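Local coordinates for putative GH105 family protein (Salmonella enterica subsp. enterica serovar Paratyphi A, PDB 3QWT) that is of unknown function but, as a possible family GH105 alpha/alpha-toroid hydrolase, probably removes unsaturated uronyl residues from oligosaccharides, at residues N234-T238 with L264-I268; A301-L305 with V320-I325; Y291-S295 with L338-S342; A298-Y302 with M368-C372; P242-E246 with K306-Y312. All coordinates share one frame; numbering follows the deposited sequence.

Contact 1. Residues N234-T238 with L264-I268; sequences NSWLT and LNAQI
Gln267 reaches from helix 255-272 to a buried helical turn in 234-238, where Asn234 and Thr238 receive its amide. CB and CG span the gap between the helices: CG is anti to the backbone N (chi1 -170°) and the chain runs on extended, which matches an axis separation of 10.7 Å. At CD the chain divides into two polar branches. OE1 accepts from Thr238 OG1 at 2.7 Å, with the hydroxyl 39° out of the Gln267 carbonyl plane. NE2 gives one N-H to the backbone O of Asn234 at 3.0 Å, from above that carbonyl plane. It gives the other to Asn234 OD1 at 3.2 Å, on a lone pair in the carbonyl plane. Asn234 O also accepts from Leu237 N and Thr238 N, so three donors grip one buried oxygen. Three bonds in all fix the rotation of the Gln267 amide. Asn234 has a further anchor through ND2 to Trp230 O. Beside the polar group, Leu264 CD1 lies 4.2 Å from Thr238 CA. Phe300 of helix 294-309 packs on Asn234 and Thr238, helix 170-184 touches Leu237, and Leu264 continues onto Ala307, which sets the pair between helices 294-309 and 170-184.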
# COMPACT_ATOMS: atom_id res chain seq x y z
N ASN A 234 -3.78 33.81 -26.48
CA ASN A 234 -2.59 32.97 -26.40
C ASN A 234 -1.94 33.06 -25.02
O ASN A 234 -1.43 32.07 -24.47
CB ASN A 234 -1.58 33.40 -27.46
CG ASN A 234 -1.83 32.73 -28.78
OD1 ASN A 234 -1.23 31.69 -29.10
ND2 ASN A 234 -2.73 33.32 -29.57
N SER A 235 -1.94 34.29 -24.52
CA SER A 235 -1.47 34.63 -23.21
C SER A 235 -2.12 33.71 -22.16
O SER A 235 -1.45 33.22 -21.25
CB SER A 235 -1.82 36.11 -22.97
OG SER A 235 -1.52 36.57 -21.66
N TRP A 236 -3.42 33.47 -22.30
CA TRP A 236 -4.15 32.66 -21.34
C TRP A 236 -3.51 31.29 -21.25
O TRP A 236 -3.61 30.61 -20.23
CB TRP A 236 -5.62 32.48 -21.72
CG TRP A 236 -6.38 33.70 -21.71
CD1 TRP A 236 -7.26 34.10 -22.65
CD2 TRP A 236 -6.36 34.72 -20.71
NE1 TRP A 236 -7.80 35.31 -22.31
CE2 TRP A 236 -7.26 35.72 -21.12
CE3 TRP A 236 -5.66 34.89 -19.51
CZ2 TRP A 236 -7.48 36.89 -20.38
CZ3 TRP A 236 -5.89 36.05 -18.76
CH2 TRP A 236 -6.78 37.03 -19.21
N LEU A 237 -2.85 30.87 -22.32
CA LEU A 237 -2.26 29.54 -22.31
C LEU A 237 -0.89 29.56 -21.70
O LEU A 237 -0.53 28.65 -20.95
CB LEU A 237 -2.24 28.91 -23.70
CG LEU A 237 -3.45 27.99 -23.76
CD1 LEU A 237 -4.30 28.37 -24.94
CD2 LEU A 237 -3.02 26.53 -23.79
N THR A 238 -0.12 30.59 -22.04
CA THR A 238 1.19 30.74 -21.46
C THR A 238 1.08 30.85 -19.95
O THR A 238 2.02 30.54 -19.23
CB THR A 238 1.88 31.98 -21.98
OG1 THR A 238 1.42 32.25 -23.31
CG2 THR A 238 3.36 31.78 -21.99
N LEU A 264 3.46 24.06 -24.61
CA LEU A 264 3.99 25.30 -24.09
C LEU A 264 5.23 25.73 -24.88
O LEU A 264 5.36 26.88 -25.30
CB LEU A 264 4.33 25.17 -22.60
CG LEU A 264 4.88 26.46 -21.98
CD1 LEU A 264 3.82 27.54 -21.98
CD2 LEU A 264 5.38 26.21 -20.57
N ASN A 265 6.14 24.78 -25.09
CA ASN A 265 7.37 25.07 -25.82
C ASN A 265 7.13 25.58 -27.23
O ASN A 265 7.67 26.60 -27.63
CB ASN A 265 8.28 23.84 -25.84
CG ASN A 265 9.41 23.95 -24.86
OD1 ASN A 265 10.49 24.42 -25.20
ND2 ASN A 265 9.16 23.54 -23.62
N ALA A 266 6.32 24.85 -27.99
CA ALA A 266 6.00 25.25 -29.34
C ALA A 266 5.48 26.69 -29.32
O ALA A 266 5.81 27.48 -30.21
CB ALA A 266 4.97 24.32 -29.94
N GLN A 267 4.69 27.04 -28.31
CA GLN A 267 4.18 28.41 -28.23
C GLN A 267 5.29 29.41 -27.90
O GLN A 267 5.43 30.42 -28.55
CB GLN A 267 3.04 28.58 -27.23
CG GLN A 267 2.38 29.96 -27.35
CD GLN A 267 1.47 30.31 -26.19
OE1 GLN A 267 1.88 30.26 -25.03
NE2 GLN A 267 0.22 30.66 -26.50
N ILE A 268 6.05 29.12 -26.86
CA ILE A 268 7.07 30.05 -26.40
C ILE A 268 8.10 30.31 -27.52
O ILE A 268 8.49 31.45 -27.78
CB ILE A 268 7.67 29.57 -25.06
CG1 ILE A 268 6.61 29.67 -23.94
CG2 ILE A 268 8.89 30.34 -24.69
CD1 ILE A 268 7.13 29.50 -22.50

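Contact 2. Residues A301-L305 with V320-I325; sequences AYGIL and VAEKAI
Ala321 and Ala301 lie where the two helices come nearest, with their CA atoms 5.0 Å apart, and the larger side chains close in around them. Ala321 CB is touched by two residues of the partner helix: Leu305 CD2 at 3.6 Å and Ile304 CG2, slightly farther off. It thus fits between two side chains that follow each other in sequence. Ala301 answers from its own side, its CB meeting both the CB of Ala324 at 4.0 Å and the CD1 tip of Ile325. Ile304 divides its branches between two partners. CG2, anti to the backbone N, serves Ala321, while the other branch extends until CD1 touches Val320 CG1 at 3.7 Å, the two side chains crossing at about a right angle. Leu305 does likewise: CD2 goes to Ala321, and CD1 to Ile325 CG1 at 4.0 Å. No hydrogen bond links the segments, so the contact is wholly apolar, and its small residues match an axis separation of 8.9 Å. Helices 294-309 and 318-330 are successive in the chain and run antiparallel, with a signed crossing angle of -151°. Such back-and-forth pairing of consecutive helices is the construction of an alpha/alpha toroid.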
# COMPACT_ATOMS: atom_id res chain seq x y z
N ALA A 301 4.85 37.40 -20.36
CA ALA A 301 5.98 37.58 -19.47
C ALA A 301 5.87 36.60 -18.31
O ALA A 301 6.82 35.88 -18.01
CB ALA A 301 6.02 39.01 -18.95
N TYR A 302 4.71 36.57 -17.68
CA TYR A 302 4.51 35.68 -16.54
C TYR A 302 4.86 34.24 -16.88
O TYR A 302 5.71 33.63 -16.23
CB TYR A 302 3.08 35.76 -16.03
CG TYR A 302 2.79 34.71 -14.98
CD1 TYR A 302 3.21 34.88 -13.67
CD2 TYR A 302 2.10 33.54 -15.30
CE1 TYR A 302 2.95 33.92 -12.71
CE2 TYR A 302 1.84 32.58 -14.35
CZ TYR A 302 2.26 32.77 -13.05
OH TYR A 302 2.00 31.81 -12.10
N GLY A 303 4.20 33.70 -17.90
CA GLY A 303 4.35 32.30 -18.25
C GLY A 303 5.77 31.94 -18.63
O GLY A 303 6.32 30.93 -18.18
N ILE A 304 6.37 32.77 -19.46
CA ILE A 304 7.74 32.53 -19.90
C ILE A 304 8.68 32.55 -18.70
O ILE A 304 9.55 31.69 -18.58
CB ILE A 304 8.17 33.54 -20.96
CG1 ILE A 304 7.28 33.38 -22.20
CG2 ILE A 304 9.64 33.35 -21.32
CD1 ILE A 304 7.55 34.40 -23.31
N LEU A 305 8.49 33.50 -17.81
CA LEU A 305 9.28 33.53 -16.59
C LEU A 305 9.11 32.25 -15.79
O LEU A 305 10.08 31.65 -15.36
CB LEU A 305 8.86 34.72 -15.72
CG LEU A 305 9.45 36.07 -16.08
CD1 LEU A 305 8.81 37.18 -15.25
CD2 LEU A 305 10.96 36.01 -15.87
N VAL A 320 13.82 36.92 -23.47
CA VAL A 320 12.50 37.29 -23.94
C VAL A 320 11.65 37.87 -22.81
O VAL A 320 11.06 38.96 -22.92
CB VAL A 320 11.77 36.10 -24.52
CG1 VAL A 320 10.30 36.45 -24.71
CG2 VAL A 320 12.42 35.70 -25.83
N ALA A 321 11.59 37.13 -21.71
CA ALA A 321 10.86 37.57 -20.52
C ALA A 321 11.38 38.92 -20.04
O ALA A 321 10.60 39.86 -19.83
CB ALA A 321 10.99 36.54 -19.42
N GLU A 322 12.70 39.02 -19.88
CA GLU A 322 13.36 40.24 -19.42
C GLU A 322 13.02 41.47 -20.26
O GLU A 322 12.77 42.54 -19.71
CB GLU A 322 14.88 40.03 -19.39
CG GLU A 322 15.67 41.29 -19.08
CD GLU A 322 15.56 41.72 -17.64
OE1 GLU A 322 15.15 40.88 -16.80
OE2 GLU A 322 15.89 42.90 -17.34
N LYS A 323 13.02 41.31 -21.58
CA LYS A 323 12.60 42.40 -22.45
C LYS A 323 11.15 42.77 -22.18
O LYS A 323 10.83 43.94 -21.97
CB LYS A 323 12.79 42.04 -23.92
CG LYS A 323 14.22 41.68 -24.26
CD LYS A 323 14.42 41.54 -25.76
CE LYS A 323 15.85 41.11 -26.06
NZ LYS A 323 16.06 40.85 -27.51
N ALA A 324 10.26 41.78 -22.17
CA ALA A 324 8.85 42.05 -21.94
C ALA A 324 8.63 42.77 -20.61
O ALA A 324 7.80 43.66 -20.52
CB ALA A 324 8.02 40.77 -22.00
N ILE A 325 9.37 42.37 -19.59
CA ILE A 325 9.21 42.97 -18.27
C ILE A 325 9.64 44.45 -18.27
O ILE A 325 8.99 45.30 -17.67
CB ILE A 325 9.99 42.20 -17.18
CG1 ILE A 325 9.29 40.86 -16.85
CG2 ILE A 325 10.11 43.03 -15.93
CD1 ILE A 325 7.89 41.01 -16.23

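Contact 3. Residues Y291-S295 with L338-S342; sequences YLEAS and LLQTS
The Tyr291 ring meets Ser342 at its edge, near the ring plane, where OH stands 3.8 Å from Ser342 CB; OH also has a weak bond to Ile357 O. The second flat group, the Glu293 carboxylate, takes three donors on OE1. Ser342 N approaches on the anti side at 3.1 Å, 24° out of the plane, and Ser295 OG lies on the syn side. Ser295 N comes from above the plane, 46° out of it, also at 3.1 Å. With CG anti to the backbone N (chi1 -157°) and a bend at chi2, the chain carries OE1 over to the 338-342 loop. Ser342 OG and Ser295 OG both bond to Arg232, which forms a long, weak ion pair with OE1.

The backbones join as well: Ala294 N donates to Gln340 O at 2.8 Å, with the N-H above the carbonyl plane. Gln340 centres an inverse gamma turn that presents this oxygen. Below it, Ala294 CB rests against Leu338 CG at 3.8 Å. Glu293 occupies the N-cap of helix 294-309, its side chain receiving Ser295 N in a capping bond, so the loop is tied to the capped first turn of a helix.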
# COMPACT_ATOMS: atom_id res chain seq x y z
N TYR A 291 -1.66 47.10 -33.36
CA TYR A 291 -1.12 47.78 -32.21
C TYR A 291 -0.53 46.75 -31.24
O TYR A 291 -0.94 45.59 -31.22
CB TYR A 291 -2.15 48.69 -31.53
CG TYR A 291 -3.47 48.08 -31.09
CD1 TYR A 291 -3.56 47.36 -29.90
CD2 TYR A 291 -4.64 48.27 -31.82
CE1 TYR A 291 -4.78 46.83 -29.47
CE2 TYR A 291 -5.86 47.75 -31.40
CZ TYR A 291 -5.92 47.02 -30.22
OH TYR A 291 -7.11 46.50 -29.80
N LEU A 292 0.47 47.17 -30.48
CA LEU A 292 1.01 46.35 -29.42
C LEU A 292 -0.04 46.27 -28.30
O LEU A 292 -0.83 47.19 -28.12
CB LEU A 292 2.30 46.98 -28.90
CG LEU A 292 3.37 47.12 -29.97
CD1 LEU A 292 4.51 47.97 -29.47
CD2 LEU A 292 3.88 45.75 -30.39
N GLU A 293 -0.06 45.16 -27.56
CA GLU A 293 -1.03 45.03 -26.50
C GLU A 293 -0.37 44.56 -25.20
O GLU A 293 0.20 43.46 -25.13
CB GLU A 293 -2.18 44.12 -26.94
CG GLU A 293 -3.48 44.32 -26.18
CD GLU A 293 -3.44 43.72 -24.78
OE1 GLU A 293 -3.94 44.36 -23.83
OE2 GLU A 293 -2.92 42.61 -24.62
N ALA A 294 -0.45 45.41 -24.20
CA ALA A 294 0.24 45.24 -22.93
C ALA A 294 -0.24 44.07 -22.04
O ALA A 294 0.56 43.44 -21.36
CB ALA A 294 0.21 46.55 -22.15
N SER A 295 -1.53 43.79 -22.04
CA SER A 295 -2.03 42.80 -21.09
C SER A 295 -1.65 41.39 -21.54
O SER A 295 -1.23 40.56 -20.74
CB SER A 295 -3.54 42.94 -20.87
OG SER A 295 -4.29 42.64 -22.03
N LEU A 338 -1.96 50.31 -16.50
CA LEU A 338 -1.22 49.62 -17.55
C LEU A 338 -1.70 50.17 -18.88
O LEU A 338 -2.85 49.96 -19.26
CB LEU A 338 -1.43 48.10 -17.48
CG LEU A 338 -0.55 47.31 -18.46
CD1 LEU A 338 0.91 47.60 -18.20
CD2 LEU A 338 -0.82 45.80 -18.39
N LEU A 339 -0.82 50.87 -19.59
CA LEU A 339 -1.25 51.68 -20.74
C LEU A 339 -1.99 50.95 -21.87
O LEU A 339 -3.21 51.11 -22.01
CB LEU A 339 -0.10 52.54 -21.28
CG LEU A 339 0.27 53.68 -20.32
CD1 LEU A 339 1.45 54.50 -20.83
CD2 LEU A 339 -0.95 54.56 -20.05
N GLN A 340 -1.28 50.18 -22.69
CA GLN A 340 -1.90 49.61 -23.89
C GLN A 340 -2.77 48.36 -23.64
O GLN A 340 -2.55 47.31 -24.24
CB GLN A 340 -0.82 49.27 -24.90
CG GLN A 340 -0.15 50.47 -25.49
CD GLN A 340 -0.82 50.93 -26.76
OE1 GLN A 340 -0.81 50.23 -27.78
NE2 GLN A 340 -1.43 52.11 -26.72
N THR A 341 -3.77 48.48 -22.78
CA THR A 341 -4.71 47.39 -22.55
C THR A 341 -5.91 47.47 -23.52
O THR A 341 -6.49 48.54 -23.69
CB THR A 341 -5.25 47.44 -21.10
OG1 THR A 341 -4.16 47.39 -20.17
CG2 THR A 341 -6.23 46.28 -20.85
N SER A 342 -6.27 46.35 -24.14
CA SER A 342 -7.45 46.27 -24.99
C SER A 342 -8.66 45.80 -24.20
O SER A 342 -8.55 44.96 -23.30
CB SER A 342 -7.24 45.34 -26.20
OG SER A 342 -7.11 43.97 -25.80

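Contact 4. Residues A298-Y302 with M368-C372; sequences AGFAY and MAMLC
Helices 294-309 and 363-377 run almost side by side here, their segment axes 19° from parallel and only 7.9 Å apart, with the CA atoms of Tyr302 and Cys372 separated by 4.0 Å. Small residues make so close an approach possible. Ala298 CB lies 3.6 Å from Met368 O and also touches Met368 CB, so it packs on backbone as much as on side chain. Cys372 enters from the other helix: its CB reaches Ala298 O at 3.1 Å and the CB atoms of Tyr302 and Ala301. SG, set between the backbone N and the carbonyl carbon (chi1 67°), turns back to Ala298 CB at 3.8 Å. Met368, a selenomethionine, bends at chi3 and brings its methyl CE to 4.2 Å from Gly299 CA.

Tyr302 closes the other end. CG is anti to the backbone N (chi1 172°), which swings the ring obliquely across Leu371: CD1 is 3.4 Å from the backbone O of Leu371, and Leu371 CD2 sits over one face, offset toward the rim. The phenol OH finds its partners elsewhere, in Asp243 and Lys306, while His78 meets the ring edge-to-face. Helix 318-330 supplies Ile325 and Ile328 behind the pair. Near-parallel helices at the centre of the chain, with an antiparallel helix outside them, are consistent with the inner layer of the alpha/alpha toroid.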
# COMPACT_ATOMS: atom_id res chain seq x y z
N ALA A 298 1.83 40.98 -20.78
CA ALA A 298 2.07 40.69 -19.37
C ALA A 298 1.88 39.20 -19.05
O ALA A 298 2.65 38.62 -18.29
CB ALA A 298 1.17 41.54 -18.48
N GLY A 299 0.87 38.59 -19.65
CA GLY A 299 0.61 37.18 -19.38
C GLY A 299 1.76 36.37 -19.92
O GLY A 299 2.25 35.44 -19.27
N PHE A 300 2.21 36.76 -21.11
CA PHE A 300 3.34 36.13 -21.76
C PHE A 300 4.57 36.20 -20.86
O PHE A 300 5.23 35.20 -20.61
CB PHE A 300 3.61 36.81 -23.08
CG PHE A 300 2.61 36.49 -24.14
CD1 PHE A 300 1.95 35.27 -24.14
CD2 PHE A 300 2.33 37.40 -25.15
CE1 PHE A 300 1.04 34.96 -25.14
CE2 PHE A 300 1.41 37.10 -26.15
CZ PHE A 300 0.76 35.88 -26.14
N ALA A 301 4.85 37.40 -20.36
CA ALA A 301 5.98 37.58 -19.47
C ALA A 301 5.87 36.60 -18.31
O ALA A 301 6.82 35.88 -18.01
CB ALA A 301 6.02 39.01 -18.95
N TYR A 302 4.71 36.57 -17.68
CA TYR A 302 4.51 35.68 -16.54
C TYR A 302 4.86 34.24 -16.88
O TYR A 302 5.71 33.63 -16.23
CB TYR A 302 3.08 35.76 -16.03
CG TYR A 302 2.79 34.71 -14.98
CD1 TYR A 302 3.21 34.88 -13.67
CD2 TYR A 302 2.10 33.54 -15.30
CE1 TYR A 302 2.95 33.92 -12.71
CE2 TYR A 302 1.84 32.58 -14.35
CZ TYR A 302 2.26 32.77 -13.05
OH TYR A 302 2.00 31.81 -12.10
N MSE A 368 -2.76 41.29 -14.63
CA MSE A 368 -1.71 40.61 -15.38
C MSE A 368 -0.36 41.30 -15.19
O MSE A 368 0.67 40.64 -15.04
CB MSE A 368 -2.11 40.45 -16.85
CG MSE A 368 -3.27 39.47 -16.99
SE MSE A 368 -4.30 39.73 -18.61
CE MSE A 368 -3.33 38.48 -19.76
N ALA A 369 -0.36 42.63 -15.14
CA ALA A 369 0.88 43.32 -14.79
C ALA A 369 1.41 42.78 -13.46
O ALA A 369 2.61 42.52 -13.32
CB ALA A 369 0.67 44.82 -14.72
N MSE A 370 0.54 42.58 -12.48
CA MSE A 370 1.07 42.15 -11.19
C MSE A 370 1.42 40.68 -11.18
O MSE A 370 2.33 40.27 -10.47
CB MSE A 370 0.19 42.59 -9.99
CG MSE A 370 -1.22 42.06 -9.92
SE MSE A 370 -2.28 43.14 -8.62
CE MSE A 370 -3.17 44.29 -9.90
N LEU A 371 0.73 39.90 -11.99
CA LEU A 371 1.09 38.50 -12.16
C LEU A 371 2.55 38.42 -12.59
O LEU A 371 3.38 37.82 -11.90
CB LEU A 371 0.20 37.82 -13.20
CG LEU A 371 -1.00 36.98 -12.77
CD1 LEU A 371 -1.63 36.36 -14.00
CD2 LEU A 371 -0.61 35.88 -11.76
N CYS A 372 2.86 39.03 -13.74
CA CYS A 372 4.20 38.92 -14.30
C CYS A 372 5.21 39.61 -13.41
O CYS A 372 6.34 39.14 -13.28
CB CYS A 372 4.26 39.47 -15.74
SG CYS A 372 4.03 41.28 -15.93

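Contact 5. Residues P242-E246 with K306-Y312; sequences PDFLE and KAVRKRY. With GOL (glycerol), chain G.
Salt bridges join Asp243 and Glu246 on one helix to Lys306 and Lys310 on the other. Lys306, fully extended with CG anti to the backbone N (chi1 -168°), brings NZ to Asp243 OD1 at 2.7 Å and to Glu246 OE2 at 3.1 Å. It meets both carboxylates from above their planes. Lys310 bends at chi2 and chi4 to reach Glu246 OE1 at 2.6 Å, on the anti side. Each oxygen of Glu246 therefore has its own lysine. Asp243 is held from behind as well, OD2 by Tyr74 OH and OD1 by Tyr302 OH.

A bound glycerol, probably from the crystallisation liquor, adds hydrogen bonds. Its O2 donates to Glu246 OE1 at 2.7 Å and accepts from Arg309 NH2 at 2.8 Å, lying at the guanidinium edge; a third bond, from Lys306 NZ to O1, is longer. Glu375 pairs with Arg309 NE.

The apolar part centres on Tyr312. Leu245 CD1 stands over the middle of its ring in a CH-pi contact, 3.8 Å from the centroid and 8° off the normal. Lys310 CB covers the opposite face toward the rim. Pro242 CA approaches the ring obliquely, and Pro242 CB touches Lys306 CD at 4.0 Å. Tyr312 directly follows Arg311, whose positive phi belongs to the Schellman motif that ends helix 294-309.

Two carboxylates facing two lysines probably offset each other's charge, with Asp243 and Lys306 buried and Glu246 and Lys310 nearer the solvent, and the glycerol held by Glu246, Arg309 and Lys306 shows that hydroxyl groups can bind beside them; whether any natural ligand does so is undetermined.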
# COMPACT_ATOMS: atom_id res chain seq x y z
N PRO A 242 1.53 26.49 -17.25
CA PRO A 242 2.49 26.35 -16.16
C PRO A 242 1.77 26.20 -14.84
O PRO A 242 2.20 25.41 -14.00
CB PRO A 242 3.26 27.68 -16.21
CG PRO A 242 3.14 28.11 -17.62
CD PRO A 242 1.75 27.72 -18.02
N ASP A 243 0.67 26.94 -14.65
CA ASP A 243 -0.06 26.82 -13.40
C ASP A 243 -0.74 25.47 -13.27
O ASP A 243 -0.76 24.87 -12.20
CB ASP A 243 -1.06 27.97 -13.24
CG ASP A 243 -0.37 29.28 -12.86
OD1 ASP A 243 0.88 29.35 -12.91
OD2 ASP A 243 -1.08 30.23 -12.51
N PHE A 244 -1.26 24.98 -14.39
CA PHE A 244 -1.90 23.68 -14.42
C PHE A 244 -0.86 22.59 -14.12
O PHE A 244 -1.09 21.69 -13.30
CB PHE A 244 -2.57 23.48 -15.78
CG PHE A 244 -3.42 22.26 -15.87
CD1 PHE A 244 -4.39 22.00 -14.93
CD2 PHE A 244 -3.25 21.36 -16.91
CE1 PHE A 244 -5.17 20.88 -15.02
CE2 PHE A 244 -4.02 20.24 -17.01
CZ PHE A 244 -4.98 20.00 -16.06
N LEU A 245 0.30 22.68 -14.76
CA LEU A 245 1.35 21.69 -14.55
C LEU A 245 1.78 21.63 -13.10
O LEU A 245 2.06 20.56 -12.54
CB LEU A 245 2.56 22.02 -15.40
CG LEU A 245 2.44 21.67 -16.88
CD1 LEU A 245 3.73 22.06 -17.59
CD2 LEU A 245 2.15 20.19 -17.05
N GLU A 246 1.84 22.80 -12.48
CA GLU A 246 2.28 22.88 -11.11
C GLU A 246 1.23 22.24 -10.21
O GLU A 246 1.57 21.50 -9.28
CB GLU A 246 2.53 24.34 -10.73
CG GLU A 246 2.88 24.56 -9.27
CD GLU A 246 3.17 26.03 -8.99
OE1 GLU A 246 4.35 26.38 -8.83
OE2 GLU A 246 2.22 26.84 -8.97
N LYS A 306 7.86 31.85 -15.58
CA LYS A 306 7.58 30.70 -14.73
C LYS A 306 8.07 29.42 -15.40
O LYS A 306 8.62 28.54 -14.74
CB LYS A 306 6.09 30.60 -14.40
CG LYS A 306 5.80 29.60 -13.29
CD LYS A 306 4.34 29.63 -12.89
CE LYS A 306 4.06 28.64 -11.77
NZ LYS A 306 2.85 29.05 -11.03
N ALA A 307 7.91 29.34 -16.71
CA ALA A 307 8.35 28.17 -17.44
C ALA A 307 9.88 28.05 -17.41
O ALA A 307 10.43 26.96 -17.45
CB ALA A 307 7.82 28.19 -18.87
N VAL A 308 10.57 29.18 -17.32
CA VAL A 308 12.01 29.11 -17.19
C VAL A 308 12.33 28.65 -15.76
O VAL A 308 13.10 27.71 -15.54
CB VAL A 308 12.72 30.45 -17.50
CG1 VAL A 308 14.17 30.40 -17.03
CG2 VAL A 308 12.66 30.77 -19.00
N ARG A 309 11.71 29.32 -14.80
CA ARG A 309 11.95 28.95 -13.42
C ARG A 309 11.74 27.45 -13.18
O ARG A 309 12.57 26.80 -12.54
CB ARG A 309 11.08 29.76 -12.48
CG ARG A 309 10.95 29.09 -11.13
CD ARG A 309 10.48 30.06 -10.10
NE ARG A 309 9.08 30.43 -10.27
CZ ARG A 309 8.09 29.93 -9.53
NH1 ARG A 309 8.36 29.02 -8.59
NH2 ARG A 309 6.84 30.33 -9.73
N LYS A 310 10.64 26.92 -13.70
CA LYS A 310 10.26 25.51 -13.49
C LYS A 310 10.99 24.57 -14.44
O LYS A 310 10.87 23.37 -14.31
CB LYS A 310 8.75 25.31 -13.65
CG LYS A 310 7.90 26.02 -12.61
CD LYS A 310 8.26 25.61 -11.20
CE LYS A 310 7.16 25.99 -10.23
NZ LYS A 310 5.99 25.08 -10.35
N ARG A 311 11.73 25.13 -15.39
CA ARG A 311 12.51 24.36 -16.36
C ARG A 311 11.66 23.60 -17.39
O ARG A 311 12.11 22.64 -18.01
CB ARG A 311 13.48 23.42 -15.64
CG ARG A 311 14.52 24.15 -14.80
CD ARG A 311 14.90 23.36 -13.57
NE ARG A 311 16.33 23.06 -13.57
CZ ARG A 311 16.84 21.87 -13.86
NH1 ARG A 311 18.16 21.69 -13.85
NH2 ARG A 311 16.03 20.86 -14.16
N TYR A 312 10.42 24.05 -17.58
CA TYR A 312 9.61 23.57 -18.68
C TYR A 312 10.20 23.98 -20.02
O TYR A 312 9.96 23.31 -21.01
CB TYR A 312 8.18 24.09 -18.58
CG TYR A 312 7.50 23.80 -17.27
CD1 TYR A 312 7.76 22.62 -16.56
CD2 TYR A 312 6.60 24.69 -16.74
CE1 TYR A 312 7.10 22.36 -15.35
CE2 TYR A 312 5.96 24.45 -15.55
CZ TYR A 312 6.21 23.29 -14.86
OH TYR A 312 5.54 23.10 -13.68
C1 GOL G . 3.77 30.87 -7.62
O1 GOL G . 3.48 31.31 -8.92
C2 GOL G . 3.83 29.35 -7.59
O2 GOL G . 4.99 28.91 -8.25
C3 GOL G . 3.86 28.87 -6.14
O3 GOL G . 4.92 29.49 -5.46

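Overall arrangement
Helix 294-309 takes part in contacts 2 to 5, while contact 1 lies against its flank through Phe300 and Ala307. Contacts 3 and 5 stand at the two ends of that helix, their centres about 25 Å apart: the first ties a loop to its capped start, the second surrounds its Schellman end with charges. Contacts 2 and 4 pack its middle, apolar on both sides, and share Ala301. Contact 4 lies deepest, about 8 Å from the chain centre. Contact 1, also buried, relies on an amide rather than on hydrocarbon. Contact 5 shares helix 231-248 with contact 1 and meets contact 4 through Tyr302 OH and Asp243 OD1.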